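Local coordinates for peptidoglycan-N-acetylglucosamine deacetylase BC_1974 (PDB 5N1J), which removes the acetyl group from N-acetylglucosamine residues of peptidoglycan, working as a metal-dependent hydrolase of the polysaccharide deacetylase family, at residues Val56-Met61 with Glu80-Ile85. Sequence-based numbering, arbitrary orientation.
With ZN (zinc ion), chain E.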
ATOM      1  N   VAL A  56     -17.898  21.190 -25.823  1.00 17.38           N
ATOM      2  CA  VAL A  56     -16.599  20.863 -26.414  1.00 16.54           C
ATOM      3  C   VAL A  56     -15.501  21.040 -25.375  1.00 17.79           C
ATOM      4  O   VAL A  56     -15.295  22.146 -24.873  1.00 19.33           O
ATOM      5  CB  VAL A  56     -16.298  21.729 -27.634  1.00 17.53           C
ATOM      6  CG1 VAL A  56     -14.896  21.418 -28.186  1.00 18.71           C
ATOM      7  CG2 VAL A  56     -17.388  21.548 -28.714  1.00 19.42           C
ATOM      8  N   GLY A  57     -14.836  19.937 -25.022  1.00 17.54           N
ATOM      9  CA  GLY A  57     -13.728  19.952 -24.073  1.00 18.41           C
ATOM     10  C   GLY A  57     -12.443  19.379 -24.657  1.00 19.74           C
ATOM     11  O   GLY A  57     -12.383  19.098 -25.849  1.00 20.52           O
ATOM     12  N   MET A  58     -11.424  19.188 -23.813  1.00 20.05           N
ATOM     13  CA  MET A  58     -10.071  18.891 -24.287  1.00 19.40           C
ATOM     14  C   MET A  58      -9.655  17.443 -24.008  1.00 19.43           C
ATOM     15  O   MET A  58      -9.979  16.897 -22.965  1.00 16.56           O
ATOM     16  CB  MET A  58      -9.055  19.840 -23.631  1.00 18.55           C
ATOM     17  CG  MET A  58      -9.126  21.302 -24.109  1.00 20.10           C
ATOM     18  SD  MET A  58     -10.418  22.272 -23.291  1.00 22.02           S
ATOM     19  CE  MET A  58      -9.920  22.111 -21.569  1.00 18.41           C
ATOM     20  N   HIS A  59      -8.917  16.853 -24.944  1.00 15.58           N
ATOM     21  CA  HIS A  59      -8.447  15.468 -24.825  1.00 17.80           C
ATOM     22  C   HIS A  59      -6.937  15.393 -25.132  1.00 24.43           C
ATOM     23  O   HIS A  59      -6.426  14.328 -25.459  1.00 24.28           O
ATOM     24  CB  HIS A  59      -9.249  14.560 -25.762  1.00 15.13           C
ATOM     25  CG  HIS A  59      -9.106  13.090 -25.459  1.00 17.04           C
ATOM     26  ND1 HIS A  59      -9.158  12.588 -24.175  1.00 18.59           N
ATOM     27  CD2 HIS A  59      -8.921  12.024 -26.275  1.00 23.96           C
ATOM     28  CE1 HIS A  59      -9.002  11.273 -24.214  1.00 15.59           C
ATOM     29  NE2 HIS A  59      -8.863  10.906 -25.480  1.00 23.30           N
ATOM     30  N   SER A  60      -6.267  16.546 -25.023  1.00 17.58           N
ATOM     31  CA  SER A  60      -4.811  16.740 -25.114  1.00 16.56           C
ATOM     32  C   SER A  60      -4.350  17.010 -26.547  1.00 19.43           C
ATOM     33  O   SER A  60      -5.160  17.049 -27.480  1.00 21.89           O
ATOM     34  CB  SER A  60      -4.025  15.541 -24.515  1.00 16.59           C
ATOM     35  OG  SER A  60      -3.844  14.519 -25.494  1.00 18.46           O
ATOM     36  N   MET A  61      -3.048  17.233 -26.699  1.00 18.40           N
ATOM     37  CA  MET A  61      -2.406  17.417 -28.008  1.00 22.34           C
ATOM     38  C   MET A  61      -1.810  16.120 -28.573  1.00 28.75           C
ATOM     39  O   MET A  61      -2.033  15.779 -29.728  1.00 28.41           O
ATOM     40  CB  MET A  61      -1.291  18.465 -27.911  1.00 23.08           C
ATOM     41  CG  MET A  61      -1.730  19.841 -27.412  1.00 26.45           C
ATOM     42  SD  MET A  61      -2.818  20.714 -28.578  1.00 24.47           S
ATOM     43  CE  MET A  61      -1.757  20.763 -30.029  1.00 42.91           C
ATOM     44  N   GLU A  80      -2.936  24.168 -24.043  1.00 20.11           N
ATOM     45  CA  GLU A  80      -2.689  24.431 -25.465  1.00 23.57           C
ATOM     46  C   GLU A  80      -3.914  24.066 -26.312  1.00 25.32           C
ATOM     47  O   GLU A  80      -4.350  24.846 -27.190  1.00 23.14           O
ATOM     48  CB  GLU A  80      -1.455  23.664 -25.945  1.00 22.54           C
ATOM     49  CG  GLU A  80      -1.120  23.900 -27.418  1.00 26.46           C
ATOM     50  CD  GLU A  80       0.174  23.225 -27.845  1.00 34.58           C
ATOM     51  OE1 GLU A  80       0.797  22.554 -27.002  1.00 37.67           O
ATOM     52  OE2 GLU A  80       0.568  23.369 -29.025  1.00 37.83           O
ATOM     53  N   ASP A  81      -4.469  22.889 -26.035  1.00 22.19           N
ATOM     54  CA  ASP A  81      -5.693  22.410 -26.680  1.00 23.11           C
ATOM     55  C   ASP A  81      -6.853  23.389 -26.420  1.00 22.94           C
ATOM     56  O   ASP A  81      -7.641  23.721 -27.324  1.00 19.86           O
ATOM     57  CB  ASP A  81      -6.015  21.004 -26.159  1.00 20.93           C
ATOM     58  CG  ASP A  81      -6.966  20.229 -27.057  1.00 24.38           C
ATOM     59  OD1 ASP A  81      -7.161  20.604 -28.231  1.00 24.57           O
ATOM     60  OD2 ASP A  81      -7.511  19.208 -26.579  1.00 22.00           O
ATOM     61  N   GLN A  82      -6.942  23.872 -25.184  1.00 19.07           N
ATOM     62  CA  GLN A  82      -7.972  24.849 -24.814  1.00 22.95           C
ATOM     63  C   GLN A  82      -7.916  26.100 -25.702  1.00 24.51           C
ATOM     64  O   GLN A  82      -8.955  26.596 -26.142  1.00 21.46           O
ATOM     65  CB  GLN A  82      -7.814  25.237 -23.345  1.00 27.05           C
ATOM     66  CG  GLN A  82      -8.879  26.175 -22.781  1.00 25.56           C
ATOM     67  CD  GLN A  82      -8.475  26.678 -21.407  1.00 30.04           C
ATOM     68  OE1 GLN A  82      -7.377  27.204 -21.241  1.00 28.50           O
ATOM     69  NE2 GLN A  82      -9.343  26.491 -20.410  1.00 24.03           N
ATOM     70  N   GLY A  83      -6.708  26.589 -25.979  1.00 21.01           N
ATOM     71  CA  GLY A  83      -6.536  27.796 -26.786  1.00 26.40           C
ATOM     72  C   GLY A  83      -6.981  27.603 -28.229  1.00 25.97           C
ATOM     73  O   GLY A  83      -7.553  28.516 -28.827  1.00 20.33           O
ATOM     74  N   LEU A  84      -6.719  26.419 -28.785  1.00 21.35           N
ATOM     75  CA  LEU A  84      -7.149  26.095 -30.153  1.00 21.69           C
ATOM     76  C   LEU A  84      -8.663  26.081 -30.223  1.00 21.04           C
ATOM     77  O   LEU A  84      -9.271  26.612 -31.161  1.00 22.56           O
ATOM     78  CB  LEU A  84      -6.599  24.732 -30.607  1.00 22.68           C
ATOM     79  CG  LEU A  84      -5.077  24.598 -30.677  1.00 22.34           C
ATOM     80  CD1 LEU A  84      -4.689  23.122 -30.797  1.00 23.30           C
ATOM     81  CD2 LEU A  84      -4.510  25.425 -31.831  1.00 20.92           C
ATOM     82  N   ILE A  85      -9.280  25.464 -29.224  1.00 18.04           N
ATOM     83  CA  ILE A  85     -10.732  25.423 -29.206  1.00 19.09           C
ATOM     84  C   ILE A  85     -11.284  26.840 -29.036  1.00 17.21           C
ATOM     85  O   ILE A  85     -12.230  27.231 -29.734  1.00 19.05           O
ATOM     86  CB  ILE A  85     -11.244  24.504 -28.117  1.00 18.91           C
ATOM     87  CG1 ILE A  85     -10.891  23.041 -28.467  1.00 19.37           C
ATOM     88  CG2 ILE A  85     -12.745  24.661 -27.948  1.00 19.88           C
ATOM     89  CD1 ILE A  85     -10.974  22.071 -27.286  1.00 20.63           C
TER
HETATM   90 ZN    ZN E 301      -8.508   8.983 -26.240  1.00 24.48          ZN
HETATM   91  O   HOH W   1      -8.521   6.957 -27.054  1.00 24.23           O
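V56 meets I85 where, in the parallel sheet of the NodB-homology domain, strand 56-58 runs roughly antiparallel to helix segment 80-85 (153°), just before the chain delivers a zinc ligand. The branched pair suits this buried layer: V56 CG1, anti to its own N (chi1 177°), reaches I85 CG2 at 3.9 Å. G57 contributes backbone alone, its O lying 3.6 Å from I85 CD1. The unbranched chain of M58, bent at chi2 and chi3, slides past D81 in the opposite direction and sets its sulfur over CA and CB of Q82. At H59 the strand has ended; the CB of H59 points away from the helix, and NE2 binds the zinc ion at 2.1 Å, beside ligands D10 and H63, while ND1 hydrogen-bonds to R97 O. The backbone N-H of H59 goes to D81 OD2 (3.2 Å, 145°), nearly along the C-O axis; S60 N adds a weak second bond to the same oxygen. D81, a short acid, is thus placed to steady the zinc-ligand loop, consistent with a second-shell role. S60 OG donates a hydrogen bond to H59 O at 2.6 Å, on a lone pair in the carbonyl plane, and also pairs with H63 N. The unbranched M61 bends its thioether along the helix, crossing E80 at about a right angle, and its SD lies 3.8 Å from L84 CD1.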